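Local coordinates for protein pseudoazurin (Methylobacterium extorquens, PDB 1PMY) that binds one copper ion and probably shuttles electrons in the periplasm, as other small blue copper proteins of the plastocyanin/azurin family do, at residues V87-V92 with P117-I122. Sequence-based numbering, arbitrary orientation.
Sequences VALVVV and PLFAQI
L89, in the strand 87-92, comes nearest to L118 of the helix 109-120, with 7.2 Å between their CA atoms, and V91 faces I122 in the turn that follows the helix at 8.1 Å CA to CA; no hydrogen bond joins the two segments, so apolar side chains make the contact. L89 carries most of it. Its CG stands anti to the backbone N (chi1 -174°), which carries it out toward the helix, and chi2 then sets both methyls against F119. CD2 sits almost centrally over one face of the F119 ring, 4.0 Å from the ring centroid and 7° off the normal, a CH-pi contact. The same L89 CD2 lies 3.9 Å from L118 CB. CD1 is on the same side of the ring plane but displaced outward past the rim, 3.9 Å from F119 CZ. A branched leucine suits this place because one methyl covers the ring's centre and the other its outer end, while CD2 also meets L118, one residue earlier in the helix. With an alanine here, the F119 ring would probably lose its CH-pi partner and a gap would open beside L118. Further along, V91 and I122 meet tip to tip: V91 CG1 is only 3.5 Å from I122 CG1, tighter than usual for two carbons, and V91 CG2 lies 4.0 Å from I122 CD1. The short beta-branched valine fits where the chain leaving the helix comes close. The backbones of L89 and V91 are hydrogen-bonded to strand 17-25, whose L22 also touches I122. The C-terminal helical region thus packs on the beta-sandwich of a cupredoxin fold, as in other pseudoazurins, on the strand that follows the copper ligand M86.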
# COMPACT_ATOMS: atom_id res chain seq x y z
N VAL A 87 5.74 -3.12 1.02
CA VAL A 87 4.44 -3.04 0.39
C VAL A 87 3.32 -2.79 1.40
O VAL A 87 3.50 -3.16 2.57
CB VAL A 87 4.17 -4.33 -0.48
CG1 VAL A 87 5.12 -4.37 -1.67
CG2 VAL A 87 4.32 -5.59 0.39
N ALA A 88 2.23 -2.27 0.97
CA ALA A 88 1.05 -2.05 1.78
C ALA A 88 -0.19 -2.32 0.86
O ALA A 88 -0.16 -2.14 -0.36
CB ALA A 88 1.00 -0.57 2.19
N LEU A 89 -1.24 -2.60 1.61
CA LEU A 89 -2.56 -2.86 0.95
C LEU A 89 -3.61 -1.91 1.56
O LEU A 89 -3.68 -1.83 2.82
CB LEU A 89 -2.80 -4.35 1.13
CG LEU A 89 -3.99 -4.94 0.46
CD1 LEU A 89 -3.68 -5.02 -1.05
CD2 LEU A 89 -4.11 -6.41 0.98
N VAL A 90 -4.31 -1.26 0.69
CA VAL A 90 -5.37 -0.29 0.99
C VAL A 90 -6.71 -0.79 0.49
O VAL A 90 -6.82 -1.05 -0.72
CB VAL A 90 -5.05 1.15 0.48
CG1 VAL A 90 -6.13 2.14 0.82
CG2 VAL A 90 -3.66 1.54 1.01
N VAL A 91 -7.68 -0.85 1.39
CA VAL A 91 -9.05 -1.29 1.00
C VAL A 91 -9.95 -0.10 1.27
O VAL A 91 -9.98 0.51 2.31
CB VAL A 91 -9.52 -2.61 1.54
CG1 VAL A 91 -8.38 -3.69 1.24
CG2 VAL A 91 -9.56 -2.72 3.05
N VAL A 92 -10.66 0.27 0.18
CA VAL A 92 -11.52 1.45 0.20
C VAL A 92 -12.97 0.99 0.04
O VAL A 92 -13.27 0.48 -1.06
CB VAL A 92 -11.11 2.46 -0.90
CG1 VAL A 92 -12.01 3.73 -0.89
CG2 VAL A 92 -9.67 2.89 -0.74
N PRO A 117 -0.85 -12.71 4.32
CA PRO A 117 -1.65 -12.50 5.52
C PRO A 117 -2.50 -11.25 5.44
O PRO A 117 -3.59 -11.32 6.06
CB PRO A 117 -0.71 -12.58 6.67
CG PRO A 117 0.63 -12.81 6.08
CD PRO A 117 0.58 -12.57 4.58
N LEU A 118 -2.10 -10.30 4.62
CA LEU A 118 -2.90 -9.08 4.46
C LEU A 118 -4.13 -9.45 3.63
O LEU A 118 -5.26 -9.11 4.01
CB LEU A 118 -2.10 -7.91 3.91
CG LEU A 118 -0.85 -7.47 4.65
CD1 LEU A 118 0.02 -6.45 4.00
CD2 LEU A 118 -1.04 -7.29 6.14
N PHE A 119 -3.88 -10.22 2.56
CA PHE A 119 -5.04 -10.60 1.74
C PHE A 119 -6.01 -11.40 2.61
O PHE A 119 -7.27 -11.28 2.46
CB PHE A 119 -4.65 -11.30 0.43
CG PHE A 119 -4.39 -10.34 -0.70
CD1 PHE A 119 -5.41 -9.58 -1.27
CD2 PHE A 119 -3.08 -10.15 -1.14
CE1 PHE A 119 -5.15 -8.70 -2.33
CE2 PHE A 119 -2.79 -9.25 -2.15
CZ PHE A 119 -3.83 -8.53 -2.76
N ALA A 120 -5.40 -12.28 3.40
CA ALA A 120 -6.19 -13.18 4.27
C ALA A 120 -7.14 -12.42 5.17
O ALA A 120 -8.27 -12.89 5.46
CB ALA A 120 -5.22 -14.02 5.12
N GLN A 121 -6.71 -11.30 5.65
CA GLN A 121 -7.40 -10.38 6.54
C GLN A 121 -8.42 -9.49 5.88
O GLN A 121 -9.05 -8.69 6.57
CB GLN A 121 -6.34 -9.53 7.31
CG GLN A 121 -5.60 -10.43 8.29
CD GLN A 121 -4.49 -9.75 9.03
OE1 GLN A 121 -3.30 -10.10 8.99
NE2 GLN A 121 -4.86 -8.74 9.83
N ILE A 122 -8.65 -9.56 4.62
CA ILE A 122 -9.58 -8.84 3.77
C ILE A 122 -10.68 -9.78 3.28
O ILE A 122 -11.77 -9.35 2.86
CB ILE A 122 -8.80 -8.10 2.65
CG1 ILE A 122 -8.45 -6.67 3.07
CG2 ILE A 122 -9.41 -8.12 1.25
CD1 ILE A 122 -8.35 -6.29 4.53